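Local coordinates for gentamicin resistance protein (Enterococcus gallinarum, PDB 6CTZ) that probably confers gentamicin and kanamycin resistance by phosphorylating the 2''-hydroxyl of aminoglycosides, with a guanine nucleotide and magnesium in its kinase-like active site, at residues Val136-Leu141 with Ala218-Asp222; Leu123-Val128 with Pro186-His190; Val228-Glu232 with Val262-Gln266. The protein carries 2 engineered substitutions. The contacts are given in a common frame with arbitrary orientation. Where two conformers were deposited one is given. Residues are numbered along the deposited sequence.

Interaction 1 (Val136-Leu141 with Ala218-Asp222)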
loop_
_atom_site.group_PDB
_atom_site.type_symbol
_atom_site.label_atom_id
_atom_site.label_comp_id
_atom_site.label_asym_id
_atom_site.label_seq_id
_atom_site.Cartn_x
_atom_site.Cartn_y
_atom_site.Cartn_z
ATOM N N VAL A 136 14.357 -5.360 -3.245
ATOM C CA VAL A 136 13.344 -4.382 -3.644
ATOM C C VAL A 136 13.455 -4.181 -5.153
ATOM O O VAL A 136 14.541 -3.851 -5.647
ATOM C CB VAL A 136 13.517 -3.065 -2.873
ATOM C CG1 VAL A 136 12.488 -2.041 -3.307
ATOM C CG2 VAL A 136 13.405 -3.319 -1.372
ATOM N N PRO A 137 12.393 -4.396 -5.922
ATOM C CA PRO A 137 12.493 -4.247 -7.376
ATOM C C PRO A 137 12.521 -2.784 -7.780
ATOM O O PRO A 137 11.998 -1.909 -7.089
ATOM C CB PRO A 137 11.205 -4.906 -7.878
ATOM C CG PRO A 137 10.230 -4.650 -6.774
ATOM C CD PRO A 137 11.033 -4.768 -5.497
ATOM N N VAL A 138 13.149 -2.530 -8.922
ATOM C CA VAL A 138 13.120 -1.210 -9.543
ATOM C C VAL A 138 11.974 -1.228 -10.546
ATOM O O VAL A 138 12.012 -1.971 -11.531
ATOM C CB VAL A 138 14.456 -0.874 -10.218
ATOM C CG1 VAL A 138 14.372 0.481 -10.909
ATOM C CG2 VAL A 138 15.591 -0.912 -9.193
ATOM N N THR A 139 10.937 -0.441 -10.278
ATOM C CA THR A 139 9.728 -0.417 -11.088
ATOM C C THR A 139 9.716 0.896 -11.845
ATOM O O THR A 139 9.429 1.947 -11.261
ATOM C CB THR A 139 8.484 -0.491 -10.204
ATOM O OG1 THR A 139 8.520 -1.687 -9.417
ATOM C CG2 THR A 139 7.215 -0.463 -11.068
ATOM N N ASN A 140 9.989 0.832 -13.140
ATOM C CA ASN A 140 9.791 1.989 -14.008
ATOM C C ASN A 140 8.296 2.241 -14.142
ATOM O O ASN A 140 7.591 1.484 -14.816
ATOM C CB ASN A 140 10.423 1.719 -15.371
ATOM C CG ASN A 140 10.358 2.921 -16.297
ATOM O OD1 ASN A 140 9.324 3.582 -16.418
ATOM N ND2 ASN A 140 11.472 3.210 -16.958
ATOM N N LEU A 141 7.809 3.316 -13.514
ATOM C CA LEU A 141 6.368 3.528 -13.430
ATOM C C LEU A 141 5.757 3.862 -14.787
ATOM O O LEU A 141 4.620 3.466 -15.069
ATOM C CB LEU A 141 6.059 4.604 -12.390
ATOM C CG LEU A 141 4.588 4.789 -12.035
ATOM C CD1 LEU A 141 3.946 3.443 -11.729
ATOM C CD2 LEU A 141 4.456 5.740 -10.854
ATOM N N ALA A 218 6.792 -2.605 -1.533
ATOM C CA ALA A 218 7.955 -1.726 -1.550
ATOM C C ALA A 218 8.694 -1.843 -2.877
ATOM O O ALA A 218 8.878 -2.937 -3.422
ATOM C CB ALA A 218 8.900 -2.048 -0.392
ATOM N N ALA A 219 9.105 -0.696 -3.409
ATOM C CA ALA A 219 9.696 -0.655 -4.739
ATOM C C ALA A 219 10.616 0.552 -4.818
ATOM O O ALA A 219 10.508 1.487 -4.023
ATOM C CB ALA A 219 8.619 -0.569 -5.825
ATOM N N ILE A 220 11.539 0.517 -5.773
ATOM C CA ILE A 220 12.273 1.715 -6.169
ATOM C C ILE A 220 11.477 2.309 -7.323
ATOM O O ILE A 220 11.428 1.731 -8.415
ATOM C CB ILE A 220 13.713 1.394 -6.594
ATOM C CG1 ILE A 220 14.455 0.654 -5.472
ATOM C CG2 ILE A 220 14.423 2.682 -7.004
ATOM C CD1 ILE A 220 14.407 1.354 -4.142
ATOM N N SER A 221 10.793 3.419 -7.068
ATOM C CA SER A 221 9.845 3.929 -8.052
ATOM C C SER A 221 9.629 5.421 -7.817
ATOM O O SER A 221 10.437 6.085 -7.159
ATOM C CB SER A 221 8.534 3.126 -7.980
ATOM O OG SER A 221 7.720 3.373 -9.112
ATOM N N ASP A 222 8.541 5.942 -8.353
ATOM C CA ASP A 222 8.261 7.364 -8.261
ATOM C C ASP A 222 7.755 7.683 -6.859
ATOM O O ASP A 222 6.709 7.158 -6.460
ATOM C CB ASP A 222 7.193 7.711 -9.287
ATOM C CG ASP A 222 6.936 9.198 -9.404
ATOM O OD1 ASP A 222 7.273 9.974 -8.475
ATOM O OD2 ASP A 222 6.371 9.590 -10.442
#
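Residues Ala218-Asp222 run beside the loop Val136-Leu141 with the two chain directions only 34° apart, and one backbone bridge joins them. Ala218 enters next to Pro137, whose CD lies 3.5 Å from Ala218 O; that carbonyl is also hydrogen-bonded to Lys54 of helix 46-62. Ala219 offers its CA to two neighbours: Val136 CG1 packs against Ala219 CA at 3.4 Å, and Ala219 CA-H makes a CH···O contact with Pro137 O at 3.5 Å. Ile220 is the centre of the contact. Its N donates to Pro137 O (2.8 Å, nearly linear) and its O accepts from Thr139 N (2.9 Å), the pattern of a single parallel bridge with Val138. Its side chain points toward the loop, where Val136 CG1 lies 4.0 Å from Ile220 CG1 and Val138 CG2 lies 3.9 Å from Ile220 CB. Ser221 adds a side-chain bond beyond the bridge, OG donating to Thr139 O at 3.1 Å. Asp222 closes the contact with CB 3.7 Å from Leu141 CD2, while its carboxylate turns to a salt bridge with Lys257. With Ala219 and Ser221 hydrogen-bonded to strand 187-189, the segment is held along both backbone edges. It follows the Asp-Phe-Gly sequence that begins with the magnesium ligand Asp214, consistent with the beginning of the activation segment in the related protein kinases.

Interaction 2 (Leu123-Val128 with Pro186-His190)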
loop_
_atom_site.group_PDB
_atom_site.type_symbol
_atom_site.label_atom_id
_atom_site.label_comp_id
_atom_site.label_asym_id
_atom_site.label_seq_id
_atom_site.Cartn_x
_atom_site.Cartn_y
_atom_site.Cartn_z
ATOM N N LEU A 123 11.727 7.440 3.910
ATOM C CA LEU A 123 11.831 6.477 2.815
ATOM C C LEU A 123 12.618 7.072 1.657
ATOM O O LEU A 123 13.478 6.406 1.067
ATOM C CB LEU A 123 10.445 6.035 2.337
ATOM C CG LEU A 123 9.611 5.223 3.335
ATOM C CD1 LEU A 123 8.369 4.673 2.639
ATOM C CD2 LEU A 123 10.426 4.097 3.946
ATOM N N SER A 124 12.358 8.339 1.339
ATOM C CA SER A 124 13.046 8.985 0.228
ATOM C C SER A 124 14.522 9.220 0.504
ATOM O O SER A 124 15.278 9.451 -0.443
ATOM C CB SER A 124 12.381 10.314 -0.116
ATOM O OG SER A 124 11.168 10.100 -0.814
ATOM N N ALA A 125 14.946 9.170 1.764
ATOM C CA ALA A 125 16.351 9.287 2.119
ATOM C C ALA A 125 17.054 7.938 2.222
ATOM O O ALA A 125 18.282 7.904 2.346
ATOM C CB ALA A 125 16.489 10.035 3.449
ATOM N N PHE A 126 16.318 6.832 2.173
ATOM C CA PHE A 126 16.943 5.525 2.342
ATOM C C PHE A 126 17.769 5.165 1.105
ATOM O O PHE A 126 17.304 5.334 -0.022
ATOM C CB PHE A 126 15.878 4.453 2.587
ATOM C CG PHE A 126 16.453 3.136 3.010
ATOM C CD1 PHE A 126 16.807 2.913 4.332
ATOM C CD2 PHE A 126 16.703 2.138 2.076
ATOM C CE1 PHE A 126 17.360 1.702 4.727
ATOM C CE2 PHE A 126 17.263 0.930 2.467
ATOM C CZ PHE A 126 17.589 0.715 3.793
ATOM N N PRO A 127 18.984 4.640 1.281
ATOM C CA PRO A 127 19.843 4.362 0.109
ATOM C C PRO A 127 19.210 3.352 -0.839
ATOM O O PRO A 127 18.940 2.210 -0.474
ATOM C CB PRO A 127 21.136 3.834 0.739
ATOM C CG PRO A 127 21.146 4.464 2.095
ATOM C CD PRO A 127 19.706 4.439 2.545
ATOM N N VAL A 128 18.988 3.783 -2.080
ATOM C CA VAL A 128 18.311 2.941 -3.065
ATOM C C VAL A 128 19.083 1.645 -3.297
ATOM O O VAL A 128 18.499 0.564 -3.443
ATOM C CB VAL A 128 18.094 3.739 -4.365
ATOM C CG1 VAL A 128 17.751 2.828 -5.529
ATOM C CG2 VAL A 128 17.013 4.821 -4.159
ATOM N N PRO A 186 13.989 8.144 -8.968
ATOM C CA PRO A 186 13.437 7.016 -8.210
ATOM C C PRO A 186 13.884 7.030 -6.752
ATOM O O PRO A 186 14.975 7.496 -6.402
ATOM C CB PRO A 186 13.997 5.792 -8.946
ATOM C CG PRO A 186 14.419 6.288 -10.293
ATOM C CD PRO A 186 14.845 7.704 -10.085
ATOM N N ARG A 187 13.007 6.522 -5.889
ATOM C CA ARG A 187 13.272 6.425 -4.462
ATOM C C ARG A 187 12.635 5.145 -3.953
ATOM O O ARG A 187 11.745 4.584 -4.596
ATOM C CB ARG A 187 12.579 7.559 -3.690
ATOM C CG ARG A 187 12.860 8.953 -4.178
ATOM C CD ARG A 187 14.246 9.396 -3.798
ATOM N NE ARG A 187 14.476 10.758 -4.261
ATOM C CZ ARG A 187 15.656 11.366 -4.242
ATOM N NH1 ARG A 187 16.716 10.731 -3.764
ATOM N NH2 ARG A 187 15.773 12.607 -4.701
ATOM N N LEU A 188 13.075 4.696 -2.778
ATOM C CA LEU A 188 12.304 3.676 -2.066
ATOM C C LEU A 188 10.928 4.228 -1.717
ATOM O O LEU A 188 10.825 5.308 -1.131
ATOM C CB LEU A 188 13.012 3.276 -0.777
ATOM C CG LEU A 188 12.244 2.255 0.084
ATOM C CD1 LEU A 188 12.071 0.927 -0.641
ATOM C CD2 LEU A 188 12.938 2.055 1.420
ATOM N N ILE A 189 9.873 3.497 -2.094
ATOM C CA ILE A 189 8.506 3.828 -1.698
ATOM C C ILE A 189 7.901 2.655 -0.937
ATOM O O ILE A 189 8.291 1.495 -1.118
ATOM C CB ILE A 189 7.601 4.221 -2.891
ATOM C CG1 ILE A 189 7.341 3.045 -3.838
ATOM C CG2 ILE A 189 8.206 5.386 -3.658
ATOM C CD1 ILE A 189 6.225 3.318 -4.833
ATOM N N HIS A 190 6.918 2.967 -0.083
ATOM C CA HIS A 190 6.158 1.916 0.590
ATOM C C HIS A 190 5.323 1.132 -0.418
ATOM O O HIS A 190 5.274 -0.106 -0.372
ATOM C CB HIS A 190 5.285 2.547 1.672
ATOM C CG HIS A 190 4.394 1.583 2.394
ATOM N ND1 HIS A 190 3.212 1.120 1.863
ATOM C CD2 HIS A 190 4.500 1.030 3.628
ATOM C CE1 HIS A 190 2.627 0.314 2.735
ATOM N NE2 HIS A 190 3.389 0.240 3.814
HETATM O O HOH W 1 15.063 6.227 -1.280
HETATM O O HOH W 2 9.723 7.847 -1.087
HETATM O O HOH W 3 17.182 8.252 -2.300
#
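Leu123, in the last turn of helix 106-125, leans over the backbone of Pro186-His190. Its CB lies 3.6 Å from Leu188 O, its CD2 meets Leu188 CD2 at 4.1 Å, and its CD1 approaches His190 N at 3.5 Å. No direct hydrogen bond crosses; water fills the polar gaps instead. Water 1 donates to Leu123 O (2.8 Å) and Phe126 O (2.7 Å) and accepts from Leu188 N (2.9 Å). Ser124 has two such links: water 2 joins Ser124 OG (2.7 Å) to Leu188 O (2.8 Å), and water 3 joins Ser124 O to Arg187 NH1, each at 2.9 Å. Beyond the turn, Phe126 swings back so that CD2 of its ring rests 3.8 Å from Leu188 CD2. Val128, opening the next helix, sets CG2 4.0 Å from Pro186 O. At His190 the strand passes into a His-Gly-Asp sequence, consistent with the catalytic-loop motif of this kinase-like family, which includes the magnesium-binding Asp192. Leu188 fills the pocket between Leu123 and Phe126, and Leu62 of helix 46-62 covers both Phe126 and Leu188. Strand 187-189 lies between this helix end and residues 219-221, to which Arg187 and Ile189 are hydrogen-bonded.

Interaction 3 (Val228-Glu232 with Val262-Gln266). With KAN (kanamycin a), chain E.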
loop_
_atom_site.group_PDB
_atom_site.type_symbol
_atom_site.label_atom_id
_atom_site.label_comp_id
_atom_site.label_asym_id
_atom_site.label_seq_id
_atom_site.Cartn_x
_atom_site.Cartn_y
_atom_site.Cartn_z
ATOM N N VAL A 228 -0.944 8.108 -3.558
ATOM C CA VAL A 228 -2.152 7.669 -4.269
ATOM C C VAL A 228 -3.302 7.360 -3.318
ATOM O O VAL A 228 -4.440 7.783 -3.559
ATOM C CB VAL A 228 -1.864 6.520 -5.256
ATOM C CG1 VAL A 228 -1.421 5.251 -4.554
ATOM C CG2 VAL A 228 -3.102 6.239 -6.114
ATOM N N TYR A 229 -3.035 6.611 -2.236
ATOM C CA TYR A 229 -4.106 6.258 -1.308
ATOM C C TYR A 229 -4.352 7.318 -0.252
ATOM O O TYR A 229 -5.447 7.359 0.321
ATOM C CB TYR A 229 -3.895 4.865 -0.696
ATOM C CG TYR A 229 -3.779 3.818 -1.778
ATOM C CD1 TYR A 229 -4.845 3.552 -2.632
ATOM C CD2 TYR A 229 -2.593 3.116 -1.971
ATOM C CE1 TYR A 229 -4.731 2.631 -3.655
ATOM C CE2 TYR A 229 -2.474 2.186 -2.991
ATOM C CZ TYR A 229 -3.546 1.953 -3.832
ATOM O OH TYR A 229 -3.431 1.034 -4.844
ATOM N N LEU A 230 -3.388 8.205 -0.008
ATOM C CA LEU A 230 -3.717 9.410 0.741
ATOM C C LEU A 230 -4.811 10.190 0.017
ATOM O O LEU A 230 -5.789 10.635 0.629
ATOM C CB LEU A 230 -2.465 10.270 0.955
ATOM C CG LEU A 230 -1.367 9.630 1.811
ATOM C CD1 LEU A 230 -0.258 10.634 2.098
ATOM C CD2 LEU A 230 -1.910 9.016 3.095
ATOM N N LEU A 231 -4.670 10.351 -1.299
ATOM C CA LEU A 231 -5.681 11.087 -2.046
ATOM C C LEU A 231 -6.992 10.308 -2.105
ATOM O O LEU A 231 -8.067 10.854 -1.823
ATOM C CB LEU A 231 -5.162 11.408 -3.446
ATOM C CG LEU A 231 -6.091 12.277 -4.310
ATOM C CD1 LEU A 231 -6.465 13.573 -3.595
ATOM C CD2 LEU A 231 -5.467 12.583 -5.670
ATOM N N GLU A 232 -6.917 9.022 -2.439
ATOM C CA GLU A 232 -8.124 8.224 -2.631
ATOM C C GLU A 232 -8.877 8.024 -1.319
ATOM O O GLU A 232 -10.114 8.119 -1.282
ATOM C CB GLU A 232 -7.728 6.882 -3.255
ATOM C CG GLU A 232 -8.846 5.977 -3.714
ATOM C CD GLU A 232 -8.305 4.719 -4.380
ATOM O OE1 GLU A 232 -7.545 4.833 -5.376
ATOM O OE2 GLU A 232 -8.623 3.619 -3.892
ATOM N N VAL A 262 -4.648 7.758 -9.320
ATOM C CA VAL A 262 -5.902 7.258 -8.754
ATOM C C VAL A 262 -6.771 6.636 -9.840
ATOM O O VAL A 262 -7.368 5.573 -9.634
ATOM C CB VAL A 262 -6.647 8.356 -7.969
ATOM C CG1 VAL A 262 -8.035 7.881 -7.568
ATOM C CG2 VAL A 262 -5.866 8.752 -6.729
ATOM N N THR A 263 -6.878 7.296 -11.003
ATOM C CA THR A 263 -7.597 6.695 -12.127
ATOM C C THR A 263 -7.023 5.324 -12.463
ATOM O O THR A 263 -7.763 4.348 -12.630
ATOM C CB THR A 263 -7.531 7.602 -13.362
ATOM O OG1 THR A 263 -8.107 8.883 -13.065
ATOM C CG2 THR A 263 -8.278 6.952 -14.553
ATOM N N PHE A 264 -5.697 5.235 -12.568
ATOM C CA PHE A 264 -5.086 3.966 -12.937
ATOM C C PHE A 264 -5.313 2.916 -11.858
ATOM O O PHE A 264 -5.477 1.730 -12.173
ATOM C CB PHE A 264 -3.596 4.162 -13.227
ATOM C CG PHE A 264 -3.315 5.240 -14.249
ATOM C CD1 PHE A 264 -4.239 5.539 -15.247
ATOM C CD2 PHE A 264 -2.137 5.966 -14.198
ATOM C CE1 PHE A 264 -3.984 6.542 -16.176
ATOM C CE2 PHE A 264 -1.882 6.975 -15.114
ATOM C CZ PHE A 264 -2.802 7.254 -16.109
ATOM N N ASP A 265 -5.361 3.335 -10.590
ATOM C CA ASP A 265 -5.697 2.403 -9.519
ATOM C C ASP A 265 -7.103 1.835 -9.691
ATOM O O ASP A 265 -7.325 0.639 -9.466
ATOM C CB ASP A 265 -5.557 3.080 -8.157
ATOM C CG ASP A 265 -5.897 2.146 -7.016
ATOM O OD1 ASP A 265 -5.206 1.120 -6.860
ATOM O OD2 ASP A 265 -6.864 2.424 -6.278
ATOM N N GLN A 266 -8.061 2.655 -10.105
ATOM C CA GLN A 266 -9.411 2.183 -10.319
ATOM C C GLN A 266 -9.429 1.150 -11.448
ATOM O O GLN A 266 -10.094 0.176 -11.336
ATOM C CB GLN A 266 -10.384 3.322 -10.547
ATOM C CG GLN A 266 -10.516 4.325 -9.433
ATOM C CD GLN A 266 -10.741 3.722 -8.060
ATOM O OE1 GLN A 266 -10.018 2.890 -7.634
ATOM N NE2 GLN A 266 -11.692 4.159 -7.393
HETATM C C1 KAN E . -9.890 -0.208 -3.790
HETATM C C2 KAN E . -10.590 0.702 -4.800
HETATM C C3 KAN E . -11.470 1.691 -4.065
HETATM C C4 KAN E . -12.473 0.890 -3.250
HETATM C C5 KAN E . -11.765 -0.046 -2.275
HETATM C C6 KAN E . -12.757 -0.920 -1.513
HETATM C C7 KAN E . -5.312 -0.082 -1.124
HETATM C C8 KAN E . -5.854 -1.260 -1.930
HETATM C C9 KAN E . -6.956 -0.783 -2.882
HETATM C C10 KAN E . -8.078 -0.059 -2.136
HETATM C C11 KAN E . -7.507 1.076 -1.283
HETATM C C12 KAN E . -6.434 0.570 -0.327
HETATM C C13 KAN E . -4.845 -3.147 -3.080
HETATM C C14 KAN E . -3.493 -3.841 -3.014
HETATM C C15 KAN E . -2.514 -3.093 -3.924
HETATM C C16 KAN E . -3.079 -3.027 -5.338
HETATM C C17 KAN E . -4.469 -2.420 -5.308
HETATM C C18 KAN E . -5.079 -2.477 -6.700
HETATM N N1 KAN E . -12.006 -1.815 -0.652
HETATM N N2 KAN E . -8.557 1.740 -0.517
HETATM N N3 KAN E . -4.246 -0.547 -0.239
HETATM N N4 KAN E . -1.195 -3.714 -3.952
HETATM O O5 KAN E . -10.798 -0.886 -2.916
HETATM O O6 KAN E . -9.599 1.399 -5.560
HETATM O O7 KAN E . -12.160 2.543 -4.985
HETATM O O8 KAN E . -13.307 1.796 -2.524
HETATM O O9 KAN E . -8.967 0.592 -3.046
HETATM O O10 KAN E . -7.523 -1.921 -3.551
HETATM O O11 KAN E . -4.729 -1.794 -2.642
HETATM O O12 KAN E . -5.300 -3.160 -4.430
HETATM O O13 KAN E . -3.070 -3.864 -1.649
HETATM O O14 KAN E . -2.264 -2.214 -6.200
HETATM O O15 KAN E . -6.387 -1.898 -6.664
#
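Kanamycin A binds in a pocket walled in part by these two helices, to which Tyr229, Glu232, Asp265 and Gln266 contribute. The direct bond between the segments is Tyr229 OH donating to Asp265 OD1 at 2.7 Å. Glu232 and Asp265 meet carboxylate to carboxylate, Glu232 OE1 lying 2.7 Å from Asp265 OD2. Apolar packing joins Val262 CG2 to Val228 CG2 (3.8 Å) and Leu231 CD2 (4.0 Å), and Val262 CG1 lies 3.8 Å from Glu232 OE1. Helices 228-234 and 251-276 belong to the helical lobe of the kinase-like aminoglycoside phosphotransferase fold; the axes of segments 228-232 and 262-266 cross almost at right angles, at -87°, and are 10.4 Å apart at closest approach. On the 6-amino sugar, O6 stands 2.6 Å from Gln266 OE1 and 2.9 Å from Glu232 OE2, with both acceptors within reach of its single proton, while Gln266 NE2 donates to O7 at 2.9 Å. Kanamycin O15, on the 3-amino sugar, bonds weakly to Asp265 OD1 (3.2 Å). The central deoxystreptamine ring places C7 over a face of Tyr229, and Asp192, Ser194, Asp217 and Asp233 also hydrogen-bond the drug.

Interactions 1 and 2 adjoin, their centres 9 Å apart. Residues 218-222 and 186-190 pair directly, Ala219 O lying 2.9 Å from Ile189 N and Ser221 N 2.9 Å from Arg187 O, and Ile220 CG2 packs on Val128 CG1 at 3.6 Å. Along the chain their segments alternate, so the two contacts interlock. Both lead into the active site: the side chain of His190 is about 7 Å from a bound magnesium ion and that of Ala218 about 9 Å. Interaction 3 stands apart, its centre about 17 Å from that of interaction 1 and 20 Å from that of interaction 2, and lines part of the kanamycin pocket, with Tyr229 touching Asp192.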